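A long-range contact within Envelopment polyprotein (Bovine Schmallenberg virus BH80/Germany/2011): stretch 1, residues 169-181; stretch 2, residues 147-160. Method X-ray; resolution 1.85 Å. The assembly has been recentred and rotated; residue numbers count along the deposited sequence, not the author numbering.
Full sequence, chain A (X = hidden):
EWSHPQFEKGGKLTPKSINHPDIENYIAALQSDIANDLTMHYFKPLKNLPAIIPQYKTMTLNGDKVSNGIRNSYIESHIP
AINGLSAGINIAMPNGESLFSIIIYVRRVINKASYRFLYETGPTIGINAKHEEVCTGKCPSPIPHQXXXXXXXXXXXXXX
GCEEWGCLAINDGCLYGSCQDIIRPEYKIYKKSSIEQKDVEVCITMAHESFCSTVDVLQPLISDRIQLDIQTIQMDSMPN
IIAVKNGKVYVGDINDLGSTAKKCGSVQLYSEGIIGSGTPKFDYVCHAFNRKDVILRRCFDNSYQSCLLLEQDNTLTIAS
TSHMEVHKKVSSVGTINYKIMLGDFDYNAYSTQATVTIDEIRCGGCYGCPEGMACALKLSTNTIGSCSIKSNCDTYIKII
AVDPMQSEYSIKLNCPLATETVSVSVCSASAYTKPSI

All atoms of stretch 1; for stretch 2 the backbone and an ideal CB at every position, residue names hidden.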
# COMPACT_ATOMS: atom_id res chain seq x y z
N ALA A 169 -44.56 38.13 -26.64
CA ALA A 169 -43.22 38.60 -26.32
C ALA A 169 -42.20 38.10 -27.34
O ALA A 169 -42.35 37.05 -27.98
CB ALA A 169 -42.84 38.15 -24.90
N ILE A 170 -41.16 38.91 -27.54
CA ILE A 170 -40.14 38.66 -28.54
C ILE A 170 -38.81 38.71 -27.83
O ILE A 170 -38.51 39.71 -27.16
CB ILE A 170 -40.15 39.69 -29.69
CG1 ILE A 170 -41.52 39.74 -30.36
CG2 ILE A 170 -39.01 39.37 -30.68
CD1 ILE A 170 -41.95 38.48 -31.05
N ASN A 171 -38.01 37.66 -27.97
CA ASN A 171 -36.69 37.62 -27.36
C ASN A 171 -36.78 37.87 -25.85
O ASN A 171 -36.04 38.67 -25.27
CB ASN A 171 -35.74 38.60 -28.08
CG ASN A 171 -35.12 37.98 -29.32
OD1 ASN A 171 -34.84 36.76 -29.33
ND2 ASN A 171 -34.94 38.74 -30.37
N ASP A 172 -37.72 37.15 -25.21
CA ASP A 172 -38.09 37.40 -23.82
C ASP A 172 -38.63 36.10 -23.23
O ASP A 172 -38.86 35.12 -23.95
CB ASP A 172 -39.10 38.58 -23.76
CG ASP A 172 -39.39 39.10 -22.33
OD1 ASP A 172 -38.63 38.91 -21.32
OD2 ASP A 172 -40.43 39.73 -22.18
N GLY A 173 -38.85 36.08 -21.93
CA GLY A 173 -39.34 34.86 -21.31
C GLY A 173 -38.26 33.85 -21.04
O GLY A 173 -37.07 34.06 -21.28
N CYS A 174 -38.71 32.69 -20.55
CA CYS A 174 -37.76 31.67 -20.15
C CYS A 174 -38.42 30.30 -20.21
O CYS A 174 -39.63 30.17 -20.02
CB CYS A 174 -37.24 31.96 -18.74
SG CYS A 174 -36.04 30.68 -18.04
N LEU A 175 -37.59 29.28 -20.44
CA LEU A 175 -38.02 27.89 -20.32
C LEU A 175 -37.00 27.22 -19.43
O LEU A 175 -35.79 27.29 -19.72
CB LEU A 175 -38.11 27.19 -21.69
CG LEU A 175 -38.46 25.71 -21.78
CD1 LEU A 175 -39.85 25.43 -21.27
CD2 LEU A 175 -38.34 25.23 -23.20
N TYR A 176 -37.46 26.63 -18.33
CA TYR A 176 -36.49 26.07 -17.38
C TYR A 176 -37.01 24.78 -16.77
O TYR A 176 -38.18 24.43 -16.89
CB TYR A 176 -36.16 27.10 -16.25
CG TYR A 176 -37.35 27.55 -15.44
CD1 TYR A 176 -38.11 28.66 -15.82
CD2 TYR A 176 -37.70 26.88 -14.27
CE1 TYR A 176 -39.20 29.07 -15.05
CE2 TYR A 176 -38.79 27.28 -13.50
CZ TYR A 176 -39.52 28.36 -13.89
OH TYR A 176 -40.59 28.73 -13.10
N GLY A 177 -36.11 24.05 -16.11
CA GLY A 177 -36.56 22.93 -15.33
C GLY A 177 -35.42 22.29 -14.56
O GLY A 177 -34.36 22.91 -14.35
N SER A 178 -35.66 21.05 -14.14
CA SER A 178 -34.67 20.28 -13.38
C SER A 178 -34.84 18.80 -13.70
O SER A 178 -35.89 18.36 -14.20
CB SER A 178 -34.81 20.54 -11.88
OG SER A 178 -36.15 20.39 -11.47
N CYS A 179 -33.84 17.99 -13.32
CA CYS A 179 -33.93 16.59 -13.67
C CYS A 179 -33.01 15.77 -12.76
O CYS A 179 -32.08 16.31 -12.18
CB CYS A 179 -33.57 16.36 -15.15
SG CYS A 179 -31.91 16.87 -15.67
N GLN A 180 -33.25 14.46 -12.71
CA GLN A 180 -32.38 13.52 -12.00
C GLN A 180 -32.47 12.19 -12.74
O GLN A 180 -33.56 11.81 -13.18
CB GLN A 180 -32.85 13.41 -10.55
CG GLN A 180 -31.93 12.67 -9.57
CD GLN A 180 -32.54 12.73 -8.20
OE1 GLN A 180 -33.62 12.20 -7.99
NE2 GLN A 180 -31.88 13.45 -7.28
N ASP A 181 -31.31 11.53 -12.96
CA ASP A 181 -31.31 10.21 -13.60
C ASP A 181 -32.12 9.18 -12.82
O ASP A 181 -32.27 9.27 -11.59
CB ASP A 181 -29.89 9.65 -13.72
CG ASP A 181 -29.08 10.29 -14.84
OD1 ASP A 181 -29.50 11.37 -15.36
OD2 ASP A 181 -27.99 9.72 -15.16
N UNK A 147 -33.53 19.19 -4.02
CA UNK A 147 -32.16 18.80 -3.71
C UNK A 147 -31.76 17.57 -4.50
O UNK A 147 -32.52 16.60 -4.62
CB UNK A 147 -32.00 18.54 -2.21
N UNK A 148 -30.56 17.62 -5.06
CA UNK A 148 -30.04 16.52 -5.84
C UNK A 148 -30.42 16.55 -7.32
O UNK A 148 -29.88 15.76 -8.09
CB UNK A 148 -30.52 15.20 -5.22
N UNK A 149 -31.32 17.42 -7.71
CA UNK A 149 -31.71 17.59 -9.11
C UNK A 149 -30.82 18.66 -9.74
O UNK A 149 -30.47 19.65 -9.08
CB UNK A 149 -33.19 17.97 -9.23
N UNK A 150 -30.44 18.46 -11.02
CA UNK A 150 -29.63 19.48 -11.68
C UNK A 150 -30.60 20.33 -12.51
O UNK A 150 -31.70 19.89 -12.86
CB UNK A 150 -28.53 18.86 -12.54
N UNK A 151 -30.23 21.58 -12.77
CA UNK A 151 -31.17 22.49 -13.47
C UNK A 151 -30.77 22.74 -14.91
O UNK A 151 -29.64 22.51 -15.34
CB UNK A 151 -31.26 23.83 -12.74
N UNK A 152 -31.73 23.28 -15.68
CA UNK A 152 -31.43 23.71 -17.02
C UNK A 152 -32.36 24.87 -17.35
O UNK A 152 -33.46 24.97 -16.79
CB UNK A 152 -31.58 22.56 -18.02
N UNK A 153 -31.93 25.74 -18.26
CA UNK A 153 -32.81 26.88 -18.62
C UNK A 153 -32.32 27.50 -19.93
O UNK A 153 -31.14 27.39 -20.29
CB UNK A 153 -32.83 27.93 -17.51
N UNK A 154 -33.24 28.21 -20.59
CA UNK A 154 -32.89 29.04 -21.73
C UNK A 154 -33.68 30.35 -21.65
O UNK A 154 -34.91 30.32 -21.50
CB UNK A 154 -33.17 28.31 -23.04
N UNK A 155 -32.94 31.47 -21.70
CA UNK A 155 -33.51 32.80 -21.79
C UNK A 155 -34.05 33.01 -23.20
O UNK A 155 -33.73 32.25 -24.13
CB UNK A 155 -32.47 33.87 -21.43
N UNK A 156 -34.85 34.05 -23.34
CA UNK A 156 -35.30 34.54 -24.65
C UNK A 156 -36.11 33.47 -25.40
O UNK A 156 -36.04 33.36 -26.62
CB UNK A 156 -34.10 34.97 -25.49
N UNK A 157 -36.91 32.68 -24.67
CA UNK A 157 -37.58 31.58 -25.34
C UNK A 157 -38.88 31.98 -26.08
O UNK A 157 -39.27 31.29 -27.05
CB UNK A 157 -37.90 30.50 -24.31
N UNK A 158 -39.51 33.11 -25.71
CA UNK A 158 -40.71 33.57 -26.39
C UNK A 158 -40.32 34.28 -27.70
O UNK A 158 -39.50 35.21 -27.68
CB UNK A 158 -41.52 34.50 -25.48
N UNK A 159 -40.85 33.83 -28.83
CA UNK A 159 -40.61 34.54 -30.09
C UNK A 159 -41.76 34.23 -31.01
O UNK A 159 -42.53 33.30 -30.77
CB UNK A 159 -39.27 34.15 -30.73
N UNK A 160 -41.86 35.00 -32.10
CA UNK A 160 -42.89 34.70 -33.08
C UNK A 160 -42.69 33.30 -33.65
O UNK A 160 -41.58 32.93 -34.04
CB UNK A 160 -42.88 35.74 -34.20

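The two stretches pair antiparallel, the strand 172-181 running alongside 150-154 at an axial distance of 4.6 Å, with a bulge between D172 and C174 that shifts the register by one.

At position 147 the ideal CB has nothing of stretch 1 within reach, so almost any residue would do; it is D147. Position 148 has phi/psi of 87/-10, where a CB would jam against the preceding carbonyl and lie 3.0 Å from Q180 NE2. This calls for glycine, and G148 is found, its O accepting a weak hydrogen bond from Q180 NE2 (3.2 Å).

The CB at 149 points sideways, near S178 CB and Q180 CB. A long or flat side chain could lie against the extended Q180. W149 does so: Q180 CB sits over one ring face, 3.9 Å from the centroid of the five-membered ring and almost on its normal.

Position 150 shares a sheet face with C179. A beta-branched or other apolar side chain would suit the sulfur; V150 places CG2 3.8 Å from C179 SG, and the backbones pair reciprocally, V150 N to C179 O and C179 N to V150 O both 2.9 Å.

At 151 the CB lies on the S178 face, in a non-hydrogen-bonded pair, where a small or beta-branched residue fits a strand; it is T151.

Position 152 stands across from G177, whose lack of a side chain leaves room for a ring to lie over the backbone. An aromatic or large aliphatic residue could use it. F152 folds in with chi1 p, and G177 CA sits over its face, 4.0 Å from the ring centroid; a CB on G177 would be 2.8 Å from F152 CZ. C179 SG meets the ring edge, 4.0 Å from F152 CE2.

The CB at 153 is 3.7 Å from Y176 CB, which favours a small residue; it is S153. Position 154 has its CB on the L175 face, open to many residues. The end of the K154 side chain leads off; the backbone pairs regardless, K154 N to L175 O at 2.8 Å and L175 N to K154 O at 3.1 Å.

At 155 the chain turns, with CB 4.6 Å from G173 O, which would suit a donor directly or an acceptor through a water. E155 takes the second course: OE1 lies 2.8 Å from the O of a water that also touches G173 O (2.6 Å). Position 156 has positive phi (61/37), which suits glycine or asparagine but is tolerated by others; R156 NH1 shares a water with N171 OD1.

Position 157 has its CB 4.1 Å from L175 N, so a small residue fits, and S157 is found. At 158 the CB is tight against D172 O (3.1 Å), favouring something compact, and S158 N donates to D172 O (2.7 Å).

At 159 CB points sideways, but an acceptor at the end of a side chain could reach N171 N, which already bonds weakly to S158 O (2.9 Å); N159 OD1 accepts from N171 N (3.1 Å). Position 160 borders I170 CD1, where an apolar group suits; the W160 ring leads away.

Stretch 2 (147-160) DGWVTFSKERSSNW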
# COMPACT_ATOMS: atom_id res chain seq x y z
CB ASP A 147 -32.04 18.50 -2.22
CG ASP A 147 -31.77 19.75 -1.41
OD1 ASP A 147 -32.28 20.83 -1.80
OD2 ASP A 147 -31.03 19.65 -0.40
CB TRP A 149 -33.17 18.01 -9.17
CG TRP A 149 -34.09 16.93 -8.75
CD1 TRP A 149 -34.00 16.16 -7.60
CD2 TRP A 149 -35.25 16.47 -9.45
NE1 TRP A 149 -35.06 15.27 -7.54
CE2 TRP A 149 -35.83 15.43 -8.67
CE3 TRP A 149 -35.86 16.83 -10.67
CZ2 TRP A 149 -36.97 14.74 -9.07
CZ3 TRP A 149 -37.00 16.14 -11.07
CH2 TRP A 149 -37.55 15.10 -10.25
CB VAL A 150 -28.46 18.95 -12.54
CG1 VAL A 150 -27.39 18.22 -11.64
CG2 VAL A 150 -28.95 17.95 -13.57
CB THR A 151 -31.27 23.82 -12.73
OG1 THR A 151 -29.96 24.37 -12.62
CG2 THR A 151 -31.83 23.64 -11.31
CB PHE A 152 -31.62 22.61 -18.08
CG PHE A 152 -32.92 21.83 -17.94
CD1 PHE A 152 -34.10 22.30 -18.52
CD2 PHE A 152 -32.93 20.59 -17.26
CE1 PHE A 152 -35.28 21.61 -18.39
CE2 PHE A 152 -34.12 19.87 -17.14
CZ PHE A 152 -35.32 20.41 -17.71
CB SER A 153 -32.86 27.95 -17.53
OG SER A 153 -31.56 28.50 -17.30
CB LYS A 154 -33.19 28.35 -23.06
CG LYS A 154 -32.05 27.39 -23.52
CD LYS A 154 -32.31 26.71 -24.86
CE LYS A 154 -31.16 25.74 -25.23
NZ LYS A 154 -29.95 26.47 -25.71
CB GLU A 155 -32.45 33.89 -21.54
CG GLU A 155 -31.66 33.82 -20.25
CD GLU A 155 -32.41 34.24 -19.02
OE1 GLU A 155 -33.51 34.81 -19.16
OE2 GLU A 155 -31.87 34.05 -17.89
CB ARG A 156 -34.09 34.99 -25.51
CG ARG A 156 -33.20 36.07 -24.88
CD ARG A 156 -31.79 36.09 -25.52
NE ARG A 156 -30.99 34.89 -25.13
CZ ARG A 156 -30.67 33.92 -26.00
NH1 ARG A 156 -31.06 34.02 -27.28
NH2 ARG A 156 -29.98 32.88 -25.61
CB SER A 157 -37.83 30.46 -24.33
OG SER A 157 -38.39 31.03 -23.15
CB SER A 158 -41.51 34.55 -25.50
OG SER A 158 -41.99 33.87 -24.34
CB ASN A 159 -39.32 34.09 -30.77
CG ASN A 159 -38.11 34.81 -30.26
OD1 ASN A 159 -37.92 35.98 -30.54
ND2 ASN A 159 -37.25 34.08 -29.51
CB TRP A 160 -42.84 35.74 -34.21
CG TRP A 160 -43.98 35.64 -35.09
CD1 TRP A 160 -45.20 36.21 -34.92
CD2 TRP A 160 -44.05 34.91 -36.31
NE1 TRP A 160 -46.01 35.92 -35.97
CE2 TRP A 160 -45.34 35.11 -36.84
CE3 TRP A 160 -43.14 34.12 -37.02
CZ2 TRP A 160 -45.76 34.54 -38.04
CZ3 TRP A 160 -43.56 33.55 -38.22
CH2 TRP A 160 -44.86 33.76 -38.71
O HOH W 1 -35.31 35.90 -21.04
O HOH W 2 -32.35 35.99 -28.93
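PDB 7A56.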